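PDB 3BDV: Alpha/beta hydrolase from Pectobacterium atrosepticum SCRI1043, which is of unconfirmed function but probably acts as a hydrolase of the alpha/beta-hydrolase fold and binds calcium. Local coordinates for residues 27-30 and 34-37; 39-44 and 175-180; 48-53 and 59-64; 132-135 and 140-143; 159-164 and 168-173. All coordinates share one frame; numbering follows the deposited sequence.

Contact 1: 27-30 and 34-37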
# COMPACT_ATOMS: atom_id res chain seq x y z
N ARG A 27 -1.62 -3.99 14.32
CA ARG A 27 -1.45 -5.39 14.72
C ARG A 27 -0.61 -6.21 13.74
O ARG A 27 -0.45 -7.40 13.95
CB ARG A 27 -2.79 -6.12 14.96
CG ARG A 27 -3.76 -5.35 15.84
CD ARG A 27 -4.89 -6.23 16.34
NE ARG A 27 -5.80 -5.45 17.16
CZ ARG A 27 -6.80 -4.71 16.68
NH1 ARG A 27 -7.08 -4.68 15.38
NH2 ARG A 27 -7.55 -4.01 17.50
N ASP A 28 -0.10 -5.58 12.69
CA ASP A 28 0.64 -6.25 11.61
C ASP A 28 -0.30 -7.04 10.72
O ASP A 28 -1.46 -7.26 11.04
CB ASP A 28 1.73 -7.15 12.17
CG ASP A 28 2.93 -7.28 11.25
OD1 ASP A 28 2.91 -6.76 10.10
OD2 ASP A 28 3.91 -7.89 11.68
N SER A 29 0.20 -7.53 9.60
CA SER A 29 -0.57 -8.37 8.73
C SER A 29 -0.30 -9.82 9.05
O SER A 29 0.83 -10.29 8.98
CB SER A 29 -0.22 -8.07 7.29
OG SER A 29 -0.67 -6.77 6.98
N ASP A 30 -1.37 -10.53 9.39
CA ASP A 30 -1.22 -11.91 9.81
C ASP A 30 -0.92 -12.85 8.62
O ASP A 30 -0.81 -12.44 7.47
CB ASP A 30 -2.46 -12.34 10.61
CG ASP A 30 -3.75 -12.36 9.77
OD1 ASP A 30 -3.65 -12.36 8.54
OD2 ASP A 30 -4.86 -12.39 10.34
N TRP A 34 -3.23 -10.75 2.62
CA TRP A 34 -2.61 -10.57 1.31
C TRP A 34 -1.18 -10.08 1.34
O TRP A 34 -0.38 -10.51 0.54
CB TRP A 34 -3.46 -9.65 0.40
CG TRP A 34 -3.75 -8.27 0.92
CD1 TRP A 34 -4.81 -7.89 1.71
CD2 TRP A 34 -3.04 -7.07 0.62
NE1 TRP A 34 -4.76 -6.57 1.99
CE2 TRP A 34 -3.67 -6.03 1.35
CE3 TRP A 34 -1.87 -6.77 -0.11
CZ2 TRP A 34 -3.21 -4.72 1.32
CZ3 TRP A 34 -1.42 -5.47 -0.12
CH2 TRP A 34 -2.12 -4.46 0.58
N GLN A 35 -0.83 -9.17 2.23
CA GLN A 35 0.57 -8.73 2.28
C GLN A 35 1.52 -9.89 2.63
O GLN A 35 2.63 -9.98 2.11
CB GLN A 35 0.73 -7.58 3.25
CG GLN A 35 0.20 -6.27 2.70
CD GLN A 35 0.31 -5.14 3.71
OE1 GLN A 35 0.09 -5.36 4.89
NE2 GLN A 35 0.62 -3.94 3.25
N SER A 36 1.02 -10.83 3.45
CA SER A 36 1.78 -12.01 3.79
C SER A 36 1.79 -13.04 2.65
O SER A 36 2.82 -13.68 2.40
CB SER A 36 1.29 -12.62 5.13
OG SER A 36 1.51 -11.71 6.23
N HIS A 37 0.67 -13.25 1.97
CA HIS A 37 0.70 -14.04 0.75
C HIS A 37 1.75 -13.49 -0.19
O HIS A 37 2.57 -14.24 -0.75
CB HIS A 37 -0.67 -14.05 0.08
CG HIS A 37 -1.62 -15.02 0.70
ND1 HIS A 37 -1.85 -16.28 0.21
CD2 HIS A 37 -2.42 -14.89 1.80
CE1 HIS A 37 -2.73 -16.90 0.97
NE2 HIS A 37 -3.10 -16.09 1.95
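Gln35 reaches out from the first turn of helix 34-41 and takes hold of Ser29 in the loop ahead of it. Its CB lies 4.1 Å from Ser29 OG. The next carbon, CG, turns to its own neighbour, sitting over one face of the Trp34 indole, 3.3 Å above the plane and toward the rim. Beyond CG the chain runs extended (chi2 177°), which brings the amide oxygen to the serine hydroxyl. CD comes to 3.8 Å from Ser29 OG because the oxygen it carries does the bonding. OE1 accepts from Ser29 OG at 2.6 Å, with the hydroxyl lying in the carbonyl plane and a C=O...O angle of 156°. The other branch, NE2, is hydrogen-bonded to Val23 O, so both ends of the amide are committed and its flip is settled. Val23 ends strand 19-23 of the central parallel sheet. Segment 27-30 is part of the connection from that strand to helix 34-41, a region that in alpha/beta hydrolases commonly borders the active site, and Gln35 does touch His81 at the putative nucleophile elbow. One residue along the helix, Ser36 makes a second link: its OG donates to Asp30 O at 2.7 Å. Here the approach is poor for a lone pair, since the donor stands 54° out of the carbonyl plane. Ser29 O is also close to Ser36 OG, at 3.2 Å. Arg47, a calcium-site residue, bonds to Ser36 OG and to Ser29 O, and forms a salt bridge with Asp28.

Contact 2: 39-44 and 175-180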
# COMPACT_ATOMS: atom_id res chain seq x y z
N GLU A 39 4.40 -11.55 0.33
CA GLU A 39 5.74 -11.73 0.87
C GLU A 39 6.25 -13.14 0.63
O GLU A 39 7.39 -13.31 0.24
CB GLU A 39 5.74 -11.42 2.34
CG GLU A 39 7.10 -11.36 2.93
CD GLU A 39 7.05 -11.08 4.41
OE1 GLU A 39 6.01 -11.38 5.08
OE2 GLU A 39 8.08 -10.57 4.88
N ARG A 40 5.43 -14.15 0.90
CA ARG A 40 5.80 -15.54 0.60
C ARG A 40 5.98 -15.78 -0.91
O ARG A 40 6.87 -16.52 -1.33
CB ARG A 40 4.78 -16.55 1.12
CG ARG A 40 4.64 -16.62 2.62
CD ARG A 40 3.81 -17.82 3.05
NE ARG A 40 2.38 -17.65 2.74
CZ ARG A 40 1.53 -16.95 3.50
NH1 ARG A 40 1.92 -16.34 4.61
NH2 ARG A 40 0.27 -16.90 3.16
N ARG A 41 5.12 -15.17 -1.73
CA ARG A 41 5.19 -15.36 -3.18
C ARG A 41 6.41 -14.69 -3.85
O ARG A 41 6.98 -15.24 -4.83
CB ARG A 41 3.86 -14.88 -3.77
CG ARG A 41 3.66 -15.19 -5.19
CD ARG A 41 2.30 -14.81 -5.60
NE ARG A 41 2.06 -15.03 -7.02
CZ ARG A 41 0.85 -15.23 -7.55
NH1 ARG A 41 -0.21 -15.30 -6.77
NH2 ARG A 41 0.71 -15.39 -8.85
N PHE A 42 6.86 -13.57 -3.27
CA PHE A 42 7.93 -12.73 -3.81
C PHE A 42 8.92 -12.42 -2.68
O PHE A 42 8.88 -11.35 -2.05
CB PHE A 42 7.35 -11.44 -4.37
CG PHE A 42 6.35 -11.66 -5.48
CD1 PHE A 42 6.77 -12.09 -6.72
CD2 PHE A 42 5.01 -11.53 -5.24
CE1 PHE A 42 5.85 -12.35 -7.74
CE2 PHE A 42 4.09 -11.78 -6.26
CZ PHE A 42 4.51 -12.21 -7.50
N PRO A 43 9.78 -13.39 -2.36
CA PRO A 43 10.59 -13.24 -1.15
C PRO A 43 11.60 -12.12 -1.18
O PRO A 43 12.20 -11.80 -0.13
CB PRO A 43 11.28 -14.61 -1.01
CG PRO A 43 10.59 -15.53 -1.94
CD PRO A 43 10.01 -14.68 -3.03
N HIS A 44 11.84 -11.55 -2.36
CA HIS A 44 12.72 -10.39 -2.49
C HIS A 44 11.98 -9.09 -2.15
O HIS A 44 12.62 -8.07 -1.95
CB HIS A 44 13.30 -10.31 -3.91
CG HIS A 44 12.28 -10.53 -4.99
ND1 HIS A 44 11.63 -11.74 -5.16
CD2 HIS A 44 11.77 -9.69 -5.92
CE1 HIS A 44 10.78 -11.64 -6.17
NE2 HIS A 44 10.85 -10.40 -6.65
N TYR A 175 -5.98 -10.25 -8.11
CA TYR A 175 -6.39 -9.00 -8.77
C TYR A 175 -5.51 -7.83 -8.33
O TYR A 175 -5.11 -7.01 -9.16
CB TYR A 175 -7.89 -8.65 -8.58
CG TYR A 175 -8.28 -7.45 -9.44
CD1 TYR A 175 -8.44 -7.58 -10.81
CD2 TYR A 175 -8.44 -6.19 -8.88
CE1 TYR A 175 -8.76 -6.50 -11.61
CE2 TYR A 175 -8.78 -5.10 -9.67
CZ TYR A 175 -8.91 -5.26 -11.03
OH TYR A 175 -9.18 -4.15 -11.81
N GLY A 176 -5.19 -7.75 -7.03
CA GLY A 176 -4.25 -6.73 -6.58
C GLY A 176 -2.86 -6.85 -7.20
O GLY A 176 -2.23 -5.84 -7.59
N LEU A 177 -2.35 -8.07 -7.30
CA LEU A 177 -1.09 -8.31 -7.98
C LEU A 177 -1.13 -7.93 -9.44
O LEU A 177 -0.19 -7.34 -9.97
CB LEU A 177 -0.72 -9.79 -7.85
CG LEU A 177 -0.27 -10.26 -6.47
CD1 LEU A 177 -0.03 -11.76 -6.56
CD2 LEU A 177 1.02 -9.48 -5.97
N LYS A 178 -2.23 -8.27 -10.11
CA LYS A 178 -2.43 -7.85 -11.52
C LYS A 178 -2.39 -6.33 -11.67
O LYS A 178 -1.66 -5.81 -12.49
CB LYS A 178 -3.75 -8.41 -12.08
CG LYS A 178 -4.05 -8.02 -13.54
CD LYS A 178 -5.45 -8.44 -14.06
CE LYS A 178 -6.50 -7.30 -13.90
NZ LYS A 178 -6.49 -6.18 -14.93
N ARG A 179 -3.18 -5.60 -10.89
CA ARG A 179 -3.12 -4.14 -10.93
C ARG A 179 -1.77 -3.56 -10.59
O ARG A 179 -1.34 -2.58 -11.19
CB ARG A 179 -4.21 -3.55 -10.01
CG ARG A 179 -5.55 -3.90 -10.46
CD ARG A 179 -5.80 -3.42 -11.87
NE ARG A 179 -5.64 -1.98 -12.00
CZ ARG A 179 -6.63 -1.09 -11.97
NH1 ARG A 179 -7.89 -1.47 -11.85
NH2 ARG A 179 -6.35 0.21 -12.14
N LEU A 180 -1.11 -4.12 -9.60
CA LEU A 180 0.21 -3.69 -9.25
C LEU A 180 1.18 -3.83 -10.42
O LEU A 180 2.01 -2.99 -10.66
CB LEU A 180 0.72 -4.52 -8.08
CG LEU A 180 2.15 -4.22 -7.60
CD1 LEU A 180 2.37 -2.73 -7.20
CD2 LEU A 180 2.48 -5.17 -6.49
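This is a small, buried van der Waals contact in which Leu177 of helix 174-185 reaches across to Arg41 and Phe42, where helix 34-41 ends. The backbones stay well apart, the nearest CA atoms being those of Arg41 and Leu177 at 10.6 Å, and the gap is bridged by side chains alone. Leu177 divides the work between its two methyls. CD1 goes to the arginine: it lies over one face of the guanidinium, 3.4 Å above the plane but off toward the rim, with NH1 the closest atom at 3.6 Å. CD2 goes to the phenylalanine and meets CE2 at 3.8 Å. Arg41 arrives there because its CG is trans to the backbone N (chi1 -171°) and the chain then stays straight out to NE. On the way its CG crosses one face of the Phe42 ring, 3.6 Å above it, so the two neighbours lie alongside each other as they project toward Leu177. Phe42, the residue at which the backbone leaves helical angles, also stacks on Trp45 and touches Leu11 of helix 4-15, so three helices share this corner. The polar end of Arg41 has its own partners: NE forms a salt bridge with Asp8 of helix 4-15, and NH1 forms one with Glu174 at the start of the other helix. The charge of Arg41 is thus probably balanced by Asp8 and Glu174, while its contact with Leu177 is apolar and carries no directional bond.

Contact 3: 48-53 and 59-64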
# COMPACT_ATOMS: atom_id res chain seq x y z
N ILE A 48 8.13 -3.63 6.27
CA ILE A 48 8.59 -2.84 7.42
C ILE A 48 8.42 -3.71 8.65
O ILE A 48 7.55 -4.57 8.69
CB ILE A 48 7.86 -1.46 7.60
CG1 ILE A 48 6.37 -1.66 7.84
CG2 ILE A 48 8.10 -0.50 6.40
CD1 ILE A 48 5.76 -0.52 8.67
N ARG A 49 9.26 -3.46 9.64
CA ARG A 49 9.18 -4.10 10.94
C ARG A 49 9.17 -3.06 12.05
O ARG A 49 9.80 -2.03 11.94
CB ARG A 49 10.41 -4.98 11.13
CG ARG A 49 10.70 -5.91 10.02
CD ARG A 49 9.64 -6.97 9.82
NE ARG A 49 9.97 -7.74 8.63
CZ ARG A 49 9.15 -8.62 8.05
NH1 ARG A 49 7.99 -8.91 8.57
NH2 ARG A 49 9.53 -9.25 6.96
N GLN A 50 8.54 -3.38 13.17
CA GLN A 50 8.73 -2.59 14.39
C GLN A 50 8.41 -3.39 15.64
O GLN A 50 7.84 -4.49 15.57
CB GLN A 50 7.89 -1.29 14.35
CG GLN A 50 6.46 -1.50 13.99
CD GLN A 50 5.64 -0.21 13.80
OE1 GLN A 50 6.01 0.85 14.28
NE2 GLN A 50 4.50 -0.34 13.15
N ARG A 51 8.77 -2.81 16.79
CA ARG A 51 8.64 -3.47 18.06
C ARG A 51 7.20 -3.54 18.53
O ARG A 51 6.82 -4.53 19.13
CB ARG A 51 9.49 -2.74 19.12
CG ARG A 51 10.98 -2.81 18.85
CD ARG A 51 11.82 -2.35 20.07
NE ARG A 51 11.77 -3.30 21.18
CZ ARG A 51 11.39 -3.01 22.43
NH1 ARG A 51 10.99 -1.79 22.78
NH2 ARG A 51 11.40 -3.96 23.35
N GLU A 52 6.43 -2.50 18.28
CA GLU A 52 5.06 -2.41 18.78
C GLU A 52 4.10 -2.16 17.62
O GLU A 52 4.25 -1.19 16.89
CB GLU A 52 4.95 -1.29 19.79
N TRP A 53 3.13 -3.05 17.44
CA TRP A 53 2.14 -2.90 16.38
C TRP A 53 0.73 -2.55 16.87
O TRP A 53 -0.17 -2.31 16.05
CB TRP A 53 2.06 -4.20 15.58
CG TRP A 53 3.26 -4.44 14.72
CD1 TRP A 53 4.37 -5.14 15.04
CD2 TRP A 53 3.44 -4.00 13.37
NE1 TRP A 53 5.25 -5.15 13.99
CE2 TRP A 53 4.70 -4.45 12.94
CE3 TRP A 53 2.65 -3.26 12.48
CZ2 TRP A 53 5.19 -4.20 11.67
CZ3 TRP A 53 3.15 -3.01 11.21
CH2 TRP A 53 4.39 -3.49 10.81
N ASP A 59 4.09 8.53 13.87
CA ASP A 59 5.54 8.76 13.86
C ASP A 59 6.31 7.45 13.90
O ASP A 59 7.30 7.29 13.21
CB ASP A 59 5.95 9.64 15.02
CG ASP A 59 5.54 11.10 14.86
OD1 ASP A 59 5.40 11.58 13.73
OD2 ASP A 59 5.35 11.76 15.89
N ARG A 60 5.83 6.45 14.65
CA ARG A 60 6.52 5.16 14.65
C ARG A 60 6.47 4.48 13.30
O ARG A 60 7.44 3.91 12.85
CB ARG A 60 5.96 4.24 15.72
CG ARG A 60 6.51 4.63 17.09
CD ARG A 60 6.37 3.53 18.10
NE ARG A 60 4.98 3.32 18.48
CZ ARG A 60 4.50 3.48 19.71
NH1 ARG A 60 5.27 3.85 20.72
NH2 ARG A 60 3.21 3.25 19.94
N TRP A 61 5.31 4.50 12.67
CA TRP A 61 5.18 3.95 11.32
C TRP A 61 6.10 4.69 10.35
O TRP A 61 6.76 4.06 9.54
CB TRP A 61 3.74 4.04 10.81
CG TRP A 61 2.96 2.77 10.88
CD1 TRP A 61 2.61 1.96 9.84
CD2 TRP A 61 2.42 2.17 12.07
NE1 TRP A 61 1.89 0.89 10.31
CE2 TRP A 61 1.73 1.01 11.67
CE3 TRP A 61 2.42 2.53 13.42
CZ2 TRP A 61 1.08 0.16 12.59
CZ3 TRP A 61 1.79 1.70 14.32
CH2 TRP A 61 1.10 0.54 13.91
N VAL A 62 6.14 6.02 10.45
CA VAL A 62 6.97 6.85 9.58
C VAL A 62 8.47 6.54 9.78
O VAL A 62 9.24 6.40 8.84
CB VAL A 62 6.75 8.34 9.86
CG1 VAL A 62 7.93 9.20 9.30
CG2 VAL A 62 5.36 8.81 9.38
N LEU A 63 8.86 6.42 11.03
CA LEU A 63 10.21 6.04 11.37
C LEU A 63 10.52 4.64 10.78
O LEU A 63 11.59 4.43 10.20
CB LEU A 63 10.35 6.14 12.89
CG LEU A 63 11.70 6.09 13.59
CD1 LEU A 63 12.75 6.79 12.77
CD2 LEU A 63 11.52 6.74 14.92
N ALA A 64 9.59 3.68 10.86
CA ALA A 64 9.81 2.36 10.28
C ALA A 64 9.96 2.37 8.75
O ALA A 64 10.80 1.64 8.21
CB ALA A 64 8.71 1.37 10.68
O HOH W 1 11.43 -0.83 8.98
O HOH W 2 8.88 2.30 14.52
O HOH W 3 2.68 1.18 18.15
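Arg60 O is held twice, by Ala64 N one helical turn on at 2.9 Å and by water 2 at 2.7 Å, and that water reaches across the contact to donate to Gln50 OE1 at 3.2 Å. Gln50 is the wedge of the arrangement. Its CG is tucked between the backbone N and the carbonyl carbon (chi1 50°), and from there the extended chain sends the amide over Trp61. NE2 stands 3.2 Å above the indole plane, over its centre, with the amide turned 79° to the ring. The nitrogen therefore comes down on the pi face instead of stacking flat on it. Trp53 approaches Trp61 as well: CE3 is 3.8 Å from CZ2 and the ring planes are 87° apart. Gln50 CG in turn rests over a face of the Trp53 ring. Toward the strand end of the loop, Ile48 CD1 lies against Ala64 CB at 4.0 Å and near Trp61 CD1. Water 1 extends the seam by donating to Ala64 O at 2.7 Å, though it accepts only weakly from Arg49 N. The indole N-H of Trp61 is spent on Pro24 O, which fixes the ring's rotation, while Phe83 meets the ring edge-to-face beside the putative nucleophile elbow. At the outer end Arg49 forms a salt bridge with Glu39. What is built here is the first half of a beta-alpha-beta crossover: the loop leaving edge strand 46-47 is folded back on helix 58-70, which leads to strand 76-81 of the parallel sheet, as in the alpha/beta-hydrolase fold.

Contact 4: 132-135 and 140-143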
# COMPACT_ATOMS: atom_id res chain seq x y z
N ALA A 132 -10.56 0.72 -2.76
CA ALA A 132 -11.59 1.08 -1.76
C ALA A 132 -12.72 0.06 -1.80
O ALA A 132 -13.17 -0.32 -2.84
CB ALA A 132 -12.10 2.48 -2.02
N SER A 133 -13.17 -0.35 -0.62
CA SER A 133 -14.31 -1.27 -0.45
C SER A 133 -15.60 -0.48 -0.09
O SER A 133 -15.54 0.65 0.45
CB SER A 133 -13.94 -2.27 0.65
OG SER A 133 -15.05 -2.99 1.10
N HIS A 134 -16.76 -1.07 -0.41
CA HIS A 134 -18.01 -0.44 -0.02
C HIS A 134 -18.48 -0.79 1.39
O HIS A 134 -19.46 -0.22 1.83
CB HIS A 134 -19.14 -0.80 -0.98
CG HIS A 134 -19.06 -0.07 -2.26
ND1 HIS A 134 -19.86 1.02 -2.53
CD2 HIS A 134 -18.22 -0.21 -3.31
CE1 HIS A 134 -19.54 1.49 -3.73
NE2 HIS A 134 -18.58 0.73 -4.24
N ASN A 135 -17.85 -1.77 2.03
CA ASN A 135 -18.16 -2.15 3.43
C ASN A 135 -16.92 -2.32 4.33
O ASN A 135 -16.79 -3.27 5.11
CB ASN A 135 -19.09 -3.34 3.51
CG ASN A 135 -18.46 -4.63 3.03
OD1 ASN A 135 -17.48 -4.63 2.27
ND2 ASN A 135 -19.07 -5.76 3.43
N SER A 140 -15.61 4.94 4.42
CA SER A 140 -16.78 4.81 3.52
C SER A 140 -16.29 4.95 2.10
O SER A 140 -15.27 5.60 1.84
CB SER A 140 -17.88 5.87 3.76
OG SER A 140 -17.46 7.17 3.45
N PHE A 141 -17.02 4.35 1.17
CA PHE A 141 -16.62 4.48 -0.23
C PHE A 141 -16.63 5.92 -0.73
O PHE A 141 -15.72 6.35 -1.46
CB PHE A 141 -17.49 3.59 -1.13
CG PHE A 141 -17.03 3.59 -2.54
CD1 PHE A 141 -15.91 2.87 -2.89
CD2 PHE A 141 -17.66 4.37 -3.50
CE1 PHE A 141 -15.42 2.89 -4.20
CE2 PHE A 141 -17.19 4.41 -4.80
CZ PHE A 141 -16.07 3.67 -5.15
N THR A 142 -17.62 6.72 -0.33
CA THR A 142 -17.68 8.08 -0.84
C THR A 142 -16.51 8.89 -0.30
O THR A 142 -15.97 9.73 -1.01
CB THR A 142 -19.07 8.73 -0.64
OG1 THR A 142 -19.37 8.78 0.74
CG2 THR A 142 -20.15 7.91 -1.35
N ARG A 143 -16.07 8.60 0.93
CA ARG A 143 -14.90 9.28 1.47
C ARG A 143 -13.62 8.80 0.83
O ARG A 143 -12.68 9.59 0.68
CB ARG A 143 -14.81 9.17 3.00
CG ARG A 143 -15.81 10.02 3.70
CD ARG A 143 -15.56 11.49 3.57
NE ARG A 143 -14.38 11.90 4.31
CZ ARG A 143 -13.94 13.14 4.43
NH1 ARG A 143 -14.54 14.11 3.79
NH2 ARG A 143 -12.87 13.40 5.19
O HOH W 4 -19.19 2.70 1.88
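His134 and Phe141 lie face on face as an offset stack, centroids 4.0 Å apart and planes only 15° from parallel. The shift between them is such that His134 NE2 sits over the middle of the phenyl ring, 3.5 Å above it, while Phe141 CG falls toward the rim of the imidazole. The closest pair is His134 CE1 with Phe141 CD2, at 3.4 Å. Even the CB of Phe141 takes part, since it lies over the imidazole face as a CH-pi contact, 4.0 Å from the centroid. Phe141 gets its ring into this place by turning CG trans to the backbone N (chi1 -174°), back toward the loop it has just left. The ring also meets Ala132 CB, 3.9 Å from CD1, and presents its edge to Ser133 O. His134 NE2 is hydrogen-bonded to Asp157 of the adjacent strand 154-157; this bond and the stack on its face together hold the imidazole. Water 4 bridges the two backbones, accepting from Phe141 N at 2.8 Å and donating to His134 O. The helix start is capped by Ser140, whose OG accepts from Arg143 N at 3.2 Å, and Ser133 OG accepts from Asn135 N in an ST turn. The whole forms a strand-to-helix turn at the C-terminal end of strand 128-132, leading into helix 141-151, in the region where alpha/beta hydrolases commonly carry their catalytic acid.

Contact 5: 159-164 and 168-173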
# COMPACT_ATOMS: atom_id res chain seq x y z
N GLY A 159 -15.65 -3.36 -4.69
CA GLY A 159 -16.95 -3.85 -4.25
C GLY A 159 -17.03 -4.03 -2.75
O GLY A 159 -16.35 -3.34 -1.98
N GLU A 160 -17.88 -4.97 -2.32
CA GLU A 160 -18.00 -5.27 -0.91
C GLU A 160 -16.90 -6.23 -0.52
O GLU A 160 -17.09 -7.42 -0.57
CB GLU A 160 -19.38 -5.86 -0.58
CG GLU A 160 -20.40 -4.80 -0.48
CD GLU A 160 -21.80 -5.35 -0.23
OE1 GLU A 160 -21.95 -6.54 0.04
OE2 GLU A 160 -22.72 -4.56 -0.29
N ALA A 161 -15.75 -5.68 -0.16
CA ALA A 161 -14.58 -6.45 0.15
C ALA A 161 -14.19 -6.33 1.62
O ALA A 161 -12.99 -6.50 1.99
CB ALA A 161 -13.41 -6.03 -0.75
N GLY A 162 -15.17 -6.02 2.45
CA GLY A 162 -14.84 -5.75 3.86
C GLY A 162 -13.70 -4.75 4.03
O GLY A 162 -13.61 -3.72 3.32
N HIS A 163 -12.79 -5.07 4.95
CA HIS A 163 -11.59 -4.27 5.24
C HIS A 163 -10.36 -4.70 4.41
O HIS A 163 -9.27 -4.16 4.60
CB HIS A 163 -11.31 -4.33 6.75
CG HIS A 163 -10.22 -3.45 7.24
ND1 HIS A 163 -10.17 -2.09 7.01
CD2 HIS A 163 -9.11 -3.75 7.96
CE1 HIS A 163 -9.10 -1.59 7.60
NE2 HIS A 163 -8.42 -2.58 8.17
N ILE A 164 -10.59 -5.58 3.44
CA ILE A 164 -9.58 -6.08 2.49
C ILE A 164 -8.46 -6.73 3.31
O ILE A 164 -7.33 -6.29 3.33
CB ILE A 164 -9.05 -4.99 1.46
CG1 ILE A 164 -10.19 -4.12 0.90
CG2 ILE A 164 -8.33 -5.69 0.26
CD1 ILE A 164 -9.74 -3.12 -0.16
N ALA A 168 -11.86 -11.20 5.13
CA ALA A 168 -12.62 -10.93 3.89
C ALA A 168 -12.22 -11.78 2.66
O ALA A 168 -12.79 -11.66 1.55
CB ALA A 168 -12.53 -9.42 3.55
N GLY A 169 -11.23 -12.66 2.82
CA GLY A 169 -10.80 -13.47 1.69
C GLY A 169 -9.58 -12.95 0.94
O GLY A 169 -9.33 -13.40 -0.15
N PHE A 170 -8.84 -12.03 1.54
CA PHE A 170 -7.64 -11.46 0.93
C PHE A 170 -6.51 -11.70 1.92
O PHE A 170 -6.23 -10.84 2.76
CB PHE A 170 -7.79 -9.97 0.71
CG PHE A 170 -9.00 -9.58 -0.07
CD1 PHE A 170 -10.21 -9.39 0.56
CD2 PHE A 170 -8.92 -9.38 -1.41
CE1 PHE A 170 -11.33 -9.05 -0.14
CE2 PHE A 170 -10.05 -9.04 -2.14
CZ PHE A 170 -11.25 -8.88 -1.50
N GLY A 171 -5.86 -12.86 1.86
CA GLY A 171 -5.99 -13.84 0.79
C GLY A 171 -4.97 -13.58 -0.29
O GLY A 171 -4.30 -12.56 -0.28
N PRO A 172 -4.86 -14.50 -1.24
CA PRO A 172 -3.86 -14.32 -2.27
C PRO A 172 -4.03 -13.09 -3.12
O PRO A 172 -3.08 -12.63 -3.63
CB PRO A 172 -4.02 -15.55 -3.16
CG PRO A 172 -5.00 -16.35 -2.57
CD PRO A 172 -5.64 -15.74 -1.43
N TRP A 173 -5.27 -12.65 -3.32
CA TRP A 173 -5.59 -11.44 -4.08
C TRP A 173 -4.77 -11.24 -5.36
O TRP A 173 -3.99 -10.27 -5.49
CB TRP A 173 -5.50 -10.20 -3.18
CG TRP A 173 -6.27 -8.99 -3.70
CD1 TRP A 173 -7.39 -8.97 -4.49
CD2 TRP A 173 -5.94 -7.61 -3.46
NE1 TRP A 173 -7.79 -7.68 -4.72
CE2 TRP A 173 -6.90 -6.83 -4.13
CE3 TRP A 173 -4.94 -6.97 -2.72
CZ2 TRP A 173 -6.88 -5.44 -4.09
CZ3 TRP A 173 -4.88 -5.60 -2.71
CH2 TRP A 173 -5.86 -4.84 -3.38
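Ile164 rests its CG2 methyl on the flat face of the Phe170 ring, 3.9 Å above the phenyl plane and shifted toward the rim on the CG side. The line from that methyl to the ring centroid tilts 16° off the normal, a CH-pi contact over the face. CG2 points this way because it is trans to the backbone N of Ile164, and the same methyl also looks onto a face of Trp173, 4.5 Å from CH2. Phe170 is itself a bump for that indole, with CD2 lying 3.4 Å above its plane. At the far end of the phenyl ring, Ala161 CB nudges CZ at 3.7 Å. The second fit is smaller. Residues 161-164 form a type II' turn, closed by Ile164 N to Ala161 O at 3.0 Å, and the methyl of Ala168 rests against that turn, 3.3 Å from Ala161 O and 4.3 Å from Gly162 CA. Gly162 follows Ala161 with a positive phi (50°), as the turn requires. The peptide between Phe170 and Gly171 is cis, shortly before helix 174-185 begins. Trp34 is hydrogen-bonded to Ile164 O, which ties the loop to helix 34-41. His163, in the turn, is hydrogen-bonded to Asp136 through ND1 and touches Ser82, a geometry consistent with the Ser-His-Asp triad of an alpha/beta hydrolase, with this packing framing the histidine loop.

How the contacts relate
Contacts 1 and 3 come first along the chain and in series, with contacts 4 and 5 following in the same way; contact 2 joins residues 39-44 to 175-180, so it spans contacts 3, 4 and 5. Contacts 1 and 2 share helix 34-41, their centres about 12 Å apart. Contact 1 is about as far from contact 5, and bonds from Trp34 connect them. Contacts 4 and 5 lie about 13 Å apart centre to centre, tied through Asn135 and His134, whereas contacts 3 and 4, about 26 Å apart between centres, do not touch. The loops of contacts 1, 3, 4 and 5 all follow strands of one parallel sheet, those of 1, 4 and 5 near the probable active site, while contact 2 joins flanking helices.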